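Local coordinates for peptidase C51 domain-containing protein (Streptococcus mutans, PDB 3L9A) that is of unknown function but comes from a phage-associated protein with a CHAP domain, which may cleave peptidoglycan, this fragment being its C-terminal domain, at the interface of chains A and B. Numbering follows the deposited sequence. Chains: chain A/B, uncharacterized protein.

Contact 1: the interface of chains A and B. Residues chain A 10, 33, 42, 48, 51-52, 55-56; chain B 76-78.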
# COMPACT_ATOMS: atom_id res chain seq x y z
N ASP A 10 3.89 7.33 -0.37
CA ASP A 10 3.52 8.70 -0.68
C ASP A 10 4.78 9.56 -0.82
O ASP A 10 5.83 9.25 -0.24
CB ASP A 10 2.66 9.27 0.45
CG ASP A 10 1.34 8.52 0.64
OD1 ASP A 10 0.88 7.81 -0.28
OD2 ASP A 10 0.76 8.68 1.74
N HIS A 33 0.96 16.71 -2.42
CA HIS A 33 1.07 15.40 -1.79
C HIS A 33 0.59 14.36 -2.78
O HIS A 33 -0.55 14.43 -3.25
CB HIS A 33 0.21 15.34 -0.53
CG HIS A 33 0.33 14.04 0.20
ND1 HIS A 33 -0.61 13.04 0.11
CD2 HIS A 33 1.31 13.56 1.01
CE1 HIS A 33 -0.23 12.01 0.86
NE2 HIS A 33 0.93 12.31 1.42
N PHE A 42 -2.84 16.04 -4.35
CA PHE A 42 -3.53 17.30 -4.13
C PHE A 42 -2.60 18.35 -3.56
O PHE A 42 -1.54 18.04 -3.01
CB PHE A 42 -4.82 17.12 -3.29
CG PHE A 42 -4.61 16.96 -1.81
CD1 PHE A 42 -4.98 17.98 -0.94
CD2 PHE A 42 -4.12 15.77 -1.28
CE1 PHE A 42 -4.84 17.83 0.44
CE2 PHE A 42 -3.97 15.62 0.11
CZ PHE A 42 -4.33 16.65 0.96
N GLN A 48 -1.24 21.35 6.51
CA GLN A 48 -1.39 19.97 6.06
C GLN A 48 -0.04 19.32 5.72
O GLN A 48 0.22 18.18 6.07
CB GLN A 48 -2.31 19.90 4.86
CG GLN A 48 -3.78 20.18 5.17
CD GLN A 48 -4.62 20.19 3.91
OE1 GLN A 48 -4.21 20.72 2.88
NE2 GLN A 48 -5.80 19.58 3.98
N PHE A 51 1.48 18.47 9.00
CA PHE A 51 0.78 17.32 9.56
C PHE A 51 1.29 16.02 8.94
O PHE A 51 1.59 15.06 9.65
CB PHE A 51 -0.72 17.47 9.32
CG PHE A 51 -1.52 16.31 9.83
CD1 PHE A 51 -2.07 16.33 11.10
CD2 PHE A 51 -1.71 15.17 9.04
CE1 PHE A 51 -2.80 15.25 11.58
CE2 PHE A 51 -2.43 14.08 9.53
CZ PHE A 51 -2.98 14.13 10.79
N ILE A 52 1.39 16.00 7.61
CA ILE A 52 1.86 14.82 6.91
C ILE A 52 3.23 14.40 7.44
O ILE A 52 3.48 13.22 7.63
CB ILE A 52 1.89 15.07 5.39
CG1 ILE A 52 0.46 15.13 4.85
CG2 ILE A 52 2.69 13.97 4.67
CD1 ILE A 52 0.33 15.88 3.54
N VAL A 55 2.92 12.41 10.74
CA VAL A 55 2.44 11.03 10.67
C VAL A 55 3.29 10.17 9.74
O VAL A 55 3.30 8.94 9.90
CB VAL A 55 0.91 10.94 10.39
CG1 VAL A 55 0.12 11.78 11.39
CG2 VAL A 55 0.60 11.37 8.98
N ASN A 56 4.02 10.80 8.82
CA ASN A 56 4.84 10.11 7.84
C ASN A 56 6.19 10.81 7.78
O ASN A 56 6.52 11.49 6.81
CB ASN A 56 4.14 10.21 6.48
CG ASN A 56 4.82 9.40 5.39
OD1 ASN A 56 5.84 8.74 5.61
ND2 ASN A 56 4.25 9.44 4.20
N GLU B 76 -8.93 14.68 5.74
CA GLU B 76 -8.55 15.52 4.60
C GLU B 76 -7.47 14.88 3.73
O GLU B 76 -7.56 14.87 2.50
CB GLU B 76 -8.01 16.87 5.07
CG GLU B 76 -9.05 17.78 5.68
CD GLU B 76 -8.44 18.90 6.50
OE1 GLU B 76 -7.20 19.06 6.51
OE2 GLU B 76 -9.22 19.62 7.15
N ILE B 77 -6.44 14.38 4.40
CA ILE B 77 -5.24 13.94 3.70
C ILE B 77 -5.39 12.52 3.20
O ILE B 77 -4.98 12.21 2.09
CB ILE B 77 -3.95 14.09 4.56
CG1 ILE B 77 -3.48 15.55 4.64
CG2 ILE B 77 -2.79 13.35 3.92
CD1 ILE B 77 -4.47 16.51 5.16
N TYR B 78 -5.99 11.65 4.02
CA TYR B 78 -6.03 10.21 3.74
C TYR B 78 -7.41 9.66 3.42
O TYR B 78 -7.52 8.47 3.14
CB TYR B 78 -5.34 9.41 4.86
CG TYR B 78 -3.90 9.83 5.07
CD1 TYR B 78 -2.94 9.57 4.09
CD2 TYR B 78 -3.49 10.48 6.23
CE1 TYR B 78 -1.61 9.97 4.24
CE2 TYR B 78 -2.16 10.88 6.40
CZ TYR B 78 -1.23 10.61 5.40
OH TYR B 78 0.07 11.01 5.58
O HOH W 1 1.67 10.56 3.47
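With CG1 anti to the carbonyl carbon (chi1 -76°), B:Ile77 turns its longer branch toward A:Phe42, A:Gln48 and A:Ile52, while B:Tyr78, its CG likewise beside the backbone N (chi1 -58°), sends its phenol toward the end of helix 46-55. The two residues close helix 68-78 of chain B and supply most of the surface buried in this part of the interface between two copies of the domain, a largely apolar plug that may help hold the copies together in this assembly. B:Ile77 works with all its branches. Its CD1 lies 3.7 Å from CG of A:Gln48, its CG2 meets CG1 of A:Ile52 at 3.8 Å, and its CG1 sits at the rim of the A:Phe42 ring, in the ring plane, 3.9 Å from CZ. CG2 also stands over the centre of the neighbouring B:Tyr78 ring, bracing one face of it. A:Val55 slides antiparallel past that ring, its CG2 3.8 Å from CE2. At one end of the patch, the extended A:Gln48 gives its amide NE2 to the carboxylate OE1 of B:Glu76 at 2.9 Å; the acceptor is approached from above the carboxylate plane, with the amide and carboxylate planes 70° apart. At the opposite end a water gathers A:Asp10 OD2, the imidazole NE2 of A:His33, A:Asn56 ND2 and the phenol of B:Tyr78, tying three chain A polar groups to one from chain B; B:Tyr78 OH lies 2.7 Å from the water oxygen.

Contact 2: the interface of chains A and B. Residues chain A 51, 54-55; chain B 62-63, 70.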
# COMPACT_ATOMS: atom_id res chain seq x y z
N PHE A 51 1.48 18.47 9.00
CA PHE A 51 0.78 17.32 9.56
C PHE A 51 1.29 16.02 8.94
O PHE A 51 1.59 15.06 9.65
CB PHE A 51 -0.72 17.47 9.32
CG PHE A 51 -1.52 16.31 9.83
CD1 PHE A 51 -2.07 16.33 11.10
CD2 PHE A 51 -1.71 15.17 9.04
CE1 PHE A 51 -2.80 15.25 11.58
CE2 PHE A 51 -2.43 14.08 9.53
CZ PHE A 51 -2.98 14.13 10.79
N GLN A 54 4.38 14.83 10.40
CA GLN A 54 4.25 14.20 11.72
C GLN A 54 3.88 12.72 11.60
O GLN A 54 4.44 11.86 12.29
CB GLN A 54 3.19 14.90 12.57
CG GLN A 54 3.16 14.38 14.01
CD GLN A 54 2.16 15.12 14.87
OE1 GLN A 54 1.92 16.31 14.67
NE2 GLN A 54 1.60 14.43 15.85
N VAL A 55 2.92 12.41 10.74
CA VAL A 55 2.44 11.03 10.67
C VAL A 55 3.29 10.17 9.74
O VAL A 55 3.30 8.94 9.90
CB VAL A 55 0.91 10.94 10.39
CG1 VAL A 55 0.12 11.78 11.39
CG2 VAL A 55 0.60 11.37 8.98
N VAL B 62 1.76 8.05 16.44
CA VAL B 62 2.27 9.32 15.91
C VAL B 62 1.70 10.53 16.65
O VAL B 62 2.24 11.63 16.55
CB VAL B 62 2.00 9.47 14.40
CG1 VAL B 62 2.72 8.38 13.62
CG2 VAL B 62 0.52 9.45 14.10
N GLU B 63 0.59 10.33 17.36
CA GLU B 63 -0.02 11.39 18.15
C GLU B 63 -0.76 10.74 19.30
O GLU B 63 -1.74 10.02 19.09
CB GLU B 63 -0.98 12.23 17.30
CG GLU B 63 -1.71 13.33 18.06
CD GLU B 63 -0.76 14.25 18.78
OE1 GLU B 63 -0.65 14.14 20.02
OE2 GLU B 63 -0.10 15.08 18.11
N PHE B 70 -7.21 17.01 14.80
CA PHE B 70 -6.20 16.09 14.29
C PHE B 70 -6.84 14.99 13.44
O PHE B 70 -6.35 14.67 12.34
CB PHE B 70 -5.41 15.50 15.46
CG PHE B 70 -4.09 14.89 15.06
CD1 PHE B 70 -4.01 13.56 14.66
CD2 PHE B 70 -2.94 15.67 15.05
CE1 PHE B 70 -2.78 13.01 14.27
CE2 PHE B 70 -1.70 15.13 14.67
CZ PHE B 70 -1.63 13.81 14.27
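A:Phe51 drives the edge of its ring into the face of B:Phe70: CE1 stands over the centre of the B:Phe70 ring and comes 3.3 Å from CZ, a tight contact, while CG of B:Phe70 lies in the plane of the A:Phe51 ring. This is an inclined edge-to-face contact, with the face belonging to B:Phe70. Beside it, the carboxamide of A:Gln54 crosses the rim of the same B:Phe70 ring, with the amide and ring planes 50° apart and CD 3.9 Å from CE2; its OE1 lies at the ring edge, in plane. NE2 of this amide donates two hydrogen bonds to chain B. One runs to the backbone O of B:Val62 at 3.0 Å and is nearly straight, 171° at the hydrogen. The other reaches the carboxylate OE2 of B:Glu63 at 2.9 Å. Both acceptors lie in the amide plane, which fixes the rotation of the carboxamide, although OE2 is met from above its own carboxylate plane. Alongside, CG1 of A:Val55 packs 3.6 Å from CG2 of B:Val62 and points tip to tip at the B:Phe70 ring.

Farther out, the torsions set this arrangement. A:Gln54 has CG anti to the backbone N (chi1 -172°) and an extended chain, which carries NE2 from helix 46-55 to strand 61-63. B:Glu63 bends at chi2, and its CG covers the centre of the B:Phe70 face opposite A:Phe51, so the ring is sandwiched. The site thus joins a helix of one copy to a strand and a helix of the other, combining aromatic packing with a two-acceptor amide clamp that may stabilise the pairing of domains.

The C-alpha centres of contact 1 and contact 2 lie about 9 Å apart, and both contain A:Phe51 and A:Val55, so they are neighbouring parts of one continuous interface. On chain A, helix 46-55 serves both; on chain B, helix 68-78 offers its C-terminal end to contact 1 and B:Phe70, near its start, to contact 2, where strand 61-63 joins in. The two chains do not meet through an exact two-fold, and in these two patches they contribute different elements. The deposited assembly holds four copies, but the structure alone does not show whether this pairing occurs in the full-length protein.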